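Local coordinates for lactaldehyde dehydrogenase (Methanocaldococcus jannaschii, PDB 3PQA), which oxidises lactaldehyde to lactate with NAD as the preferred acceptor, a step in coenzyme F420 biosynthesis, and works as a homotetramer, at residues D386-A398 and D430-L442. Numbering follows the deposited sequence.
Sequences DIANSTEYGLHSA and DNMPFGGVKKSGL
Glu392 and Gly394 are hydrogen-bonded to Val437, Lys439 and Ser440, joining loop 389-395 to turn 436-440 where, in the aldehyde dehydrogenase fold, the catalytic-domain sheet holding strand 396-400 meets the sheet to which strand 441-442 adds, beside the predicted active-site Glu241. Lys439 N donates to Glu392 O in the carbonyl plane, and Val437 N reaches Gly394 O at 2.9 Å from above Gly394's own carbonyl plane. Between them, Gly394 N meets Ser440 OG at 2.8 Å and almost straight, 176° at the hydrogen; the same hydroxyl also bonds Gly243 O, tying both loops to a third.

Charged chains flank these bonds. Lys438 extends alongside Tyr393 O, and its NZ donates to a water 2.7 Å from that oxygen, besides forming a salt bridge with Glu415. Lys439, bent at chi2 and chi4, carries its NZ to a salt bridge with Glu227; Glu392 OE2 stays 4.1 Å from Lys439 NZ, beyond salt-bridge range.

Apolar and aromatic contacts continue around Leu395 and His396. Leu395, its CG anti to the backbone N (chi1 -168°), lays CD1 against the peptide joining Gly435 and Gly436, 3.4 Å from Gly435 C. Phe434 turns its edge to the face of His396 in an offset edge-to-face pair, centroids 5.3 Å apart and planes at 84°, while Met432 CE meets the imidazole at its edge. With His396 replaced by an alanine, Phe434 would probably lose its aromatic partner, and Ser425 O and the water at NE2 their bonds to the imidazole. That water lies in the ring plane, 2.8 Å from His396 NE2, and accepts from Gly435 N.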
loop_
_atom_site.group_PDB
_atom_site.type_symbol
_atom_site.label_atom_id
_atom_site.label_comp_id
_atom_site.label_asym_id
_atom_site.label_seq_id
_atom_site.Cartn_x
_atom_site.Cartn_y
_atom_site.Cartn_z
ATOM N N ASP B 386 18.673 29.259 -2.729
ATOM C CA ASP B 386 18.394 30.259 -1.692
ATOM C C ASP B 386 17.343 31.274 -2.141
ATOM O O ASP B 386 16.427 31.575 -1.376
ATOM C CB ASP B 386 19.675 30.958 -1.223
ATOM C CG ASP B 386 20.562 30.058 -0.346
ATOM O OD1 ASP B 386 20.071 29.073 0.275
ATOM O OD2 ASP B 386 21.768 30.367 -0.259
ATOM N N ILE B 387 17.436 31.771 -3.378
ATOM C CA ILE B 387 16.411 32.707 -3.871
ATOM C C ILE B 387 15.038 32.012 -3.942
ATOM O O ILE B 387 14.017 32.554 -3.478
ATOM C CB ILE B 387 16.754 33.307 -5.246
ATOM C CG1 ILE B 387 17.998 34.204 -5.152
ATOM C CG2 ILE B 387 15.565 34.098 -5.786
ATOM C CD1 ILE B 387 18.657 34.459 -6.511
ATOM N N ALA B 388 15.020 30.817 -4.523
ATOM C CA ALA B 388 13.786 30.039 -4.652
ATOM C C ALA B 388 13.098 29.799 -3.302
ATOM O O ALA B 388 11.865 29.866 -3.220
ATOM C CB ALA B 388 14.071 28.704 -5.376
ATOM N N ASN B 389 13.895 29.541 -2.262
ATOM C CA ASN B 389 13.372 29.202 -0.924
ATOM C C ASN B 389 13.126 30.407 -0.020
ATOM O O ASN B 389 12.758 30.249 1.146
ATOM C CB ASN B 389 14.332 28.252 -0.208
ATOM C CG ASN B 389 14.307 26.844 -0.780
ATOM O OD1 ASN B 389 13.342 26.429 -1.418
ATOM N ND2 ASN B 389 15.349 26.087 -0.495
ATOM N N SER B 390 13.334 31.601 -0.557
ATOM C CA SER B 390 13.354 32.809 0.268
ATOM C C SER B 390 11.982 33.423 0.600
ATOM O O SER B 390 11.913 34.471 1.269
ATOM C CB SER B 390 14.265 33.863 -0.374
ATOM O OG SER B 390 13.684 34.355 -1.564
ATOM N N THR B 391 10.897 32.794 0.140
ATOM C CA THR B 391 9.555 33.332 0.379
ATOM C C THR B 391 8.893 32.619 1.547
ATOM O O THR B 391 9.392 31.608 2.035
ATOM C CB THR B 391 8.610 33.238 -0.861
ATOM O OG1 THR B 391 8.108 31.896 -0.999
ATOM C CG2 THR B 391 9.318 33.666 -2.140
ATOM N N GLU B 392 7.756 33.157 1.975
ATOM C CA GLU B 392 6.954 32.564 3.021
ATOM C C GLU B 392 6.116 31.401 2.489
ATOM O O GLU B 392 5.459 30.709 3.260
ATOM C CB GLU B 392 6.040 33.629 3.640
ATOM C CG GLU B 392 6.778 34.618 4.544
ATOM C CD GLU B 392 5.851 35.281 5.544
ATOM O OE1 GLU B 392 4.784 35.785 5.121
ATOM O OE2 GLU B 392 6.187 35.291 6.756
ATOM N N TYR B 393 6.147 31.196 1.174
ATOM C CA TYR B 393 5.298 30.202 0.507
ATOM C C TYR B 393 6.094 28.958 0.127
ATOM O O TYR B 393 7.321 28.925 0.246
ATOM C CB TYR B 393 4.661 30.805 -0.745
ATOM C CG TYR B 393 3.924 32.093 -0.487
ATOM C CD1 TYR B 393 2.722 32.098 0.218
ATOM C CD2 TYR B 393 4.436 33.315 -0.940
ATOM C CE1 TYR B 393 2.039 33.304 0.472
ATOM C CE2 TYR B 393 3.753 34.513 -0.709
ATOM C CZ TYR B 393 2.568 34.496 0.001
ATOM O OH TYR B 393 1.909 35.689 0.232
ATOM N N GLY B 394 5.390 27.929 -0.336
ATOM C CA GLY B 394 6.048 26.705 -0.741
ATOM C C GLY B 394 5.123 25.762 -1.481
ATOM O O GLY B 394 4.987 24.592 -1.103
ATOM N N LEU B 395 4.463 26.275 -2.516
ATOM C CA LEU B 395 3.572 25.446 -3.332
ATOM C C LEU B 395 4.334 24.649 -4.410
ATOM O O LEU B 395 4.735 23.515 -4.155
ATOM C CB LEU B 395 2.437 26.293 -3.927
ATOM C CG LEU B 395 1.296 25.495 -4.565
ATOM C CD1 LEU B 395 0.837 24.342 -3.653
ATOM C CD2 LEU B 395 0.136 26.404 -4.895
ATOM N N HIS B 396 4.554 25.227 -5.598
ATOM C CA HIS B 396 5.324 24.534 -6.640
ATOM C C HIS B 396 6.598 25.281 -7.037
ATOM O O HIS B 396 6.659 26.505 -6.970
ATOM C CB HIS B 396 4.446 24.313 -7.872
ATOM C CG HIS B 396 3.644 23.045 -7.838
ATOM N ND1 HIS B 396 3.118 22.471 -8.974
ATOM C CD2 HIS B 396 3.294 22.231 -6.811
ATOM C CE1 HIS B 396 2.469 21.364 -8.651
ATOM N NE2 HIS B 396 2.565 21.195 -7.342
ATOM N N SER B 397 7.599 24.519 -7.470
ATOM C CA SER B 397 8.810 25.065 -8.046
ATOM C C SER B 397 9.137 24.238 -9.284
ATOM O O SER B 397 8.576 23.152 -9.480
ATOM C CB SER B 397 9.950 24.982 -7.029
ATOM O OG SER B 397 10.144 23.644 -6.591
ATOM N N ALA B 398 10.017 24.753 -10.131
ATOM C CA ALA B 398 10.401 24.005 -11.334
ATOM C C ALA B 398 11.847 24.274 -11.639
ATOM O O ALA B 398 12.372 25.343 -11.284
ATOM C CB ALA B 398 9.524 24.391 -12.549
ATOM N N ASP B 430 -4.075 15.426 -12.452
ATOM C CA ASP B 430 -5.158 15.460 -11.444
ATOM C C ASP B 430 -5.094 14.310 -10.433
ATOM O O ASP B 430 -5.551 14.466 -9.298
ATOM C CB ASP B 430 -6.565 15.586 -12.077
ATOM C CG ASP B 430 -7.121 17.038 -12.058
ATOM O OD1 ASP B 430 -6.494 17.969 -11.526
ATOM O OD2 ASP B 430 -8.230 17.247 -12.565
ATOM N N ASN B 431 -4.535 13.169 -10.825
ATOM C CA ASN B 431 -4.444 12.013 -9.898
ATOM C C ASN B 431 -3.215 11.978 -8.972
ATOM O O ASN B 431 -3.019 11.003 -8.234
ATOM C CB ASN B 431 -4.592 10.669 -10.639
ATOM C CG ASN B 431 -3.350 10.287 -11.416
ATOM O OD1 ASN B 431 -2.527 11.129 -11.733
ATOM N ND2 ASN B 431 -3.232 8.999 -11.761
ATOM N N MET B 432 -2.409 13.049 -8.986
ATOM C CA MET B 432 -1.214 13.108 -8.127
ATOM C C MET B 432 -1.549 13.796 -6.798
ATOM O O MET B 432 -2.465 14.610 -6.769
ATOM C CB MET B 432 -0.065 13.836 -8.861
ATOM C CG MET B 432 -0.089 15.368 -8.792
ATOM S SD MET B 432 1.258 16.124 -9.804
ATOM C CE MET B 432 1.287 17.743 -8.994
ATOM N N PRO B 433 -0.825 13.464 -5.705
ATOM C CA PRO B 433 -1.098 14.242 -4.478
ATOM C C PRO B 433 -0.632 15.665 -4.711
ATOM O O PRO B 433 0.452 15.877 -5.254
ATOM C CB PRO B 433 -0.264 13.537 -3.399
ATOM C CG PRO B 433 0.808 12.792 -4.145
ATOM C CD PRO B 433 0.211 12.436 -5.499
ATOM N N PHE B 434 -1.466 16.634 -4.349
ATOM C CA PHE B 434 -1.203 18.018 -4.723
ATOM C C PHE B 434 -1.378 18.959 -3.540
ATOM O O PHE B 434 -2.406 18.943 -2.873
ATOM C CB PHE B 434 -2.158 18.444 -5.853
ATOM C CG PHE B 434 -2.087 19.914 -6.188
ATOM C CD1 PHE B 434 -0.941 20.448 -6.762
ATOM C CD2 PHE B 434 -3.168 20.761 -5.917
ATOM C CE1 PHE B 434 -0.875 21.825 -7.070
ATOM C CE2 PHE B 434 -3.115 22.128 -6.222
ATOM C CZ PHE B 434 -1.969 22.658 -6.796
ATOM N N GLY B 435 -0.373 19.787 -3.289
ATOM C CA GLY B 435 -0.511 20.768 -2.221
ATOM C C GLY B 435 0.791 21.418 -1.824
ATOM O O GLY B 435 1.820 21.160 -2.439
ATOM N N GLY B 436 0.736 22.270 -0.800
ATOM C CA GLY B 436 1.873 23.143 -0.450
ATOM C C GLY B 436 2.405 22.973 0.965
ATOM O O GLY B 436 1.713 22.428 1.835
ATOM N N VAL B 437 3.640 23.425 1.177
ATOM C CA VAL B 437 4.236 23.521 2.510
ATOM C C VAL B 437 4.386 24.995 2.869
ATOM O O VAL B 437 3.920 25.863 2.114
ATOM C CB VAL B 437 5.574 22.737 2.596
ATOM C CG1 VAL B 437 5.317 21.256 2.323
ATOM C CG2 VAL B 437 6.632 23.293 1.604
ATOM N N LYS B 438 5.007 25.285 4.010
ATOM C CA LYS B 438 5.099 26.663 4.499
ATOM C C LYS B 438 3.697 27.287 4.537
ATOM O O LYS B 438 2.747 26.610 4.977
ATOM C CB LYS B 438 6.118 27.473 3.679
ATOM C CG LYS B 438 7.519 26.916 3.803
ATOM C CD LYS B 438 8.530 27.829 3.134
ATOM C CE LYS B 438 9.911 27.256 3.211
ATOM N NZ LYS B 438 10.846 28.199 2.524
ATOM N N LYS B 439 3.543 28.533 4.084
ATOM C CA LYS B 439 2.236 29.183 4.110
ATOM C C LYS B 439 1.338 28.817 2.935
ATOM O O LYS B 439 0.320 29.449 2.720
ATOM C CB LYS B 439 2.381 30.715 4.206
ATOM C CG LYS B 439 2.983 31.194 5.505
ATOM C CD LYS B 439 2.010 31.078 6.661
ATOM C CE LYS B 439 2.614 31.631 7.954
ATOM N NZ LYS B 439 2.904 33.084 7.850
ATOM N N SER B 440 1.703 27.797 2.161
ATOM C CA SER B 440 0.924 27.508 0.971
ATOM C C SER B 440 -0.118 26.414 1.145
ATOM O O SER B 440 -0.867 26.121 0.198
ATOM C CB SER B 440 1.856 27.125 -0.185
ATOM O OG SER B 440 2.606 28.256 -0.582
ATOM N N GLY B 441 -0.142 25.758 2.295
ATOM C CA GLY B 441 -1.169 24.734 2.490
ATOM C C GLY B 441 -1.109 23.863 3.713
ATOM O O GLY B 441 -0.154 23.906 4.506
ATOM N N LEU B 442 -2.173 23.078 3.851
ATOM C CA LEU B 442 -2.234 21.945 4.780
ATOM C C LEU B 442 -2.970 20.850 4.047
ATOM O O LEU B 442 -4.007 21.113 3.431
ATOM C CB LEU B 442 -3.011 22.301 6.043
ATOM C CG LEU B 442 -2.366 23.295 7.006
ATOM C CD1 LEU B 442 -3.369 23.665 8.095
ATOM C CD2 LEU B 442 -1.085 22.751 7.620
HETATM O O HOH W 1 9.724 27.687 -0.047
HETATM O O HOH W 2 1.885 19.432 -5.257
#